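Local atomic coordinates of phosphoglycolate phosphatase (Lactobacillus plantarum, PDB entry 2HDO), a protein that probably hydrolyses 2-phosphoglycolate to glycolate and inorganic phosphate, as a member of the haloacid dehalogenase-like (HAD) hydrolases. Residues S90-Q94 / F121-M125. Numbering follows the deposited sequence. Where two conformers were deposited one is given.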
loop_
_atom_site.group_PDB
_atom_site.type_symbol
_atom_site.label_atom_id
_atom_site.label_comp_id
_atom_site.label_asym_id
_atom_site.label_seq_id
_atom_site.Cartn_x
_atom_site.Cartn_y
_atom_site.Cartn_z
ATOM N N SER A 90 7.492 -5.410 -15.782
ATOM C CA SER A 90 6.899 -5.877 -17.033
ATOM C C SER A 90 5.453 -5.465 -17.144
ATOM O O SER A 90 4.936 -5.179 -18.218
ATOM C CB SER A 90 6.954 -7.390 -17.111
ATOM O OG SER A 90 8.280 -7.857 -17.031
ATOM N N LEU A 91 4.768 -5.481 -16.013
ATOM C CA LEU A 91 3.377 -5.091 -15.986
ATOM C C LEU A 91 3.225 -3.661 -16.463
ATOM O O LEU A 91 2.379 -3.362 -17.284
ATOM C CB LEU A 91 2.793 -5.255 -14.599
ATOM C CG LEU A 91 1.398 -4.665 -14.362
ATOM C CD1 LEU A 91 0.368 -5.443 -15.148
ATOM C CD2 LEU A 91 1.091 -4.616 -12.873
ATOM N N PHE A 92 4.023 -2.763 -15.909
ATOM C CA PHE A 92 3.909 -1.356 -16.234
ATOM C C PHE A 92 4.362 -1.023 -17.689
ATOM O O PHE A 92 3.863 -0.069 -18.293
ATOM C CB PHE A 92 4.594 -0.515 -15.136
ATOM C CG PHE A 92 3.775 -0.401 -13.888
ATOM C CD1 PHE A 92 2.659 0.392 -13.888
ATOM C CD2 PHE A 92 4.101 -1.079 -12.736
ATOM C CE1 PHE A 92 1.848 0.495 -12.791
ATOM C CE2 PHE A 92 3.301 -0.973 -11.590
ATOM C CZ PHE A 92 2.177 -0.197 -11.606
ATOM N N GLU A 93 5.187 -1.892 -18.270
ATOM C CA GLU A 93 5.516 -1.796 -19.707
ATOM C C GLU A 93 4.339 -2.170 -20.596
ATOM O O GLU A 93 4.268 -1.716 -21.744
ATOM C CB GLU A 93 6.682 -2.713 -20.092
ATOM C CG GLU A 93 7.924 -2.673 -19.211
ATOM C CD GLU A 93 8.786 -1.480 -19.447
ATOM O OE1 GLU A 93 8.301 -0.528 -20.092
ATOM O OE2 GLU A 93 9.956 -1.499 -18.992
ATOM N N GLN A 94 3.446 -3.027 -20.119
ATOM C CA GLN A 94 2.401 -3.595 -20.971
ATOM C C GLN A 94 1.009 -2.980 -20.737
ATOM O O GLN A 94 0.142 -3.089 -21.598
ATOM C CB GLN A 94 2.306 -5.103 -20.739
ATOM C CG GLN A 94 3.552 -5.941 -21.072
ATOM C CD GLN A 94 3.983 -5.851 -22.510
ATOM O OE1 GLN A 94 3.153 -5.814 -23.429
ATOM N NE2 GLN A 94 5.297 -5.820 -22.724
ATOM N N PHE A 121 8.848 3.382 -13.539
ATOM C CA PHE A 121 7.390 3.253 -13.713
ATOM C C PHE A 121 6.652 4.371 -13.009
ATOM O O PHE A 121 5.543 4.698 -13.376
ATOM C CB PHE A 121 6.840 1.868 -13.300
ATOM C CG PHE A 121 6.730 1.664 -11.813
ATOM C CD1 PHE A 121 5.622 2.143 -11.110
ATOM C CD2 PHE A 121 7.711 0.997 -11.123
ATOM C CE1 PHE A 121 5.521 1.967 -9.752
ATOM C CE2 PHE A 121 7.609 0.812 -9.779
ATOM C CZ PHE A 121 6.510 1.303 -9.082
HETATM N N MSE A 122 7.277 5.011 -12.013
HETATM C CA MSE A 122 6.614 6.157 -11.404
HETATM C C MSE A 122 6.303 7.323 -12.368
HETATM O O MSE A 122 5.377 8.115 -12.100
HETATM C CB MSE A 122 7.420 6.650 -10.194
HETATM C CG MSE A 122 7.568 5.608 -9.127
HETATM SE SE MSE A 122 5.883 5.323 -8.152
HETATM C CE MSE A 122 5.826 7.040 -7.207
HETATM N N MSE A 123 7.045 7.434 -13.473
HETATM C CA MSE A 123 6.747 8.417 -14.512
HETATM C C MSE A 123 5.407 8.178 -15.205
HETATM O O MSE A 123 4.915 9.065 -15.907
HETATM C CB MSE A 123 7.851 8.442 -15.567
HETATM C CG MSE A 123 9.214 8.847 -15.023
HETATM SE SE MSE A 123 9.824 10.609 -15.644
HETATM C CE MSE A 123 10.030 10.156 -17.532
ATOM N N ARG A 124 4.829 6.989 -15.028
ATOM C CA ARG A 124 3.514 6.664 -15.619
ATOM C C ARG A 124 2.341 6.972 -14.695
ATOM O O ARG A 124 1.178 6.796 -15.069
ATOM C CB ARG A 124 3.426 5.195 -15.992
ATOM C CG ARG A 124 4.482 4.751 -16.962
ATOM C CD ARG A 124 4.170 3.364 -17.508
ATOM N NE ARG A 124 5.370 2.814 -18.146
ATOM C CZ ARG A 124 5.684 2.955 -19.438
ATOM N NH1 ARG A 124 4.882 3.600 -20.294
ATOM N NH2 ARG A 124 6.814 2.423 -19.887
HETATM N N MSE A 125 2.644 7.366 -13.468
HETATM C CA MSE A 125 1.620 7.649 -12.490
HETATM C C MSE A 125 0.995 9.011 -12.716
HETATM O O MSE A 125 1.676 10.028 -12.742
HETATM C CB MSE A 125 2.147 7.511 -11.044
HETATM C CG MSE A 125 2.775 6.188 -10.667
HETATM SE SE MSE A 125 1.441 4.785 -10.685
HETATM C CE MSE A 125 2.398 3.172 -10.257
#
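Phe-92, reaching out from helix 88-94, lays its ring almost flat against that of Phe-121 in an offset stack: the planes are only 11° apart, with centroids separated by 4.7 Å. The overlap is partial, Phe-92 CD2 sitting 3.9 Å from Phe-121 CG, and it carries on down to the side-chain roots, where Phe-92 CB and Phe-121 CB approach to 3.8 Å. With its CG lodged between its own backbone N and carbonyl carbon (chi1 76°), Phe-121 turns a face to its partner. The selenomethionine Met-125 bends at chi2 and sends its CE to within 3.6 Å of Phe-92 CZ; that same methyl lies in the plane of the Phe-121 ring, at its edge. Beyond these residues, Phe-9 and Leu-101 pack on Phe-92 from the parallel sheet of the HAD core.

Arg-124 works the outer side of the contact. Its chain, extended from CG to NE, carries the guanidinium alongside the last turn of the helix, with Phe-92 O and Glu-93 CA over one of its faces. Arg-124 NE comes 3.3 Å from Phe-92 O, but the angle is too poor for a hydrogen bond. Glu-93 starts out away from the loop and bends at chi2, which brings its OE1 within 3.3 Å of Arg-124 NH2 in a salt bridge, carboxylate and guanidinium planes being 69° apart.

Helix 88-94 is thus joined to the 3-10 turn leading into edge strand 125-129 by a buried aromatic pair, flanked by the partly exposed selenomethionine Met-125, beneath a single exposed ion pair, whose long, twisted geometry suggests that apolar packing supplies most of the hold.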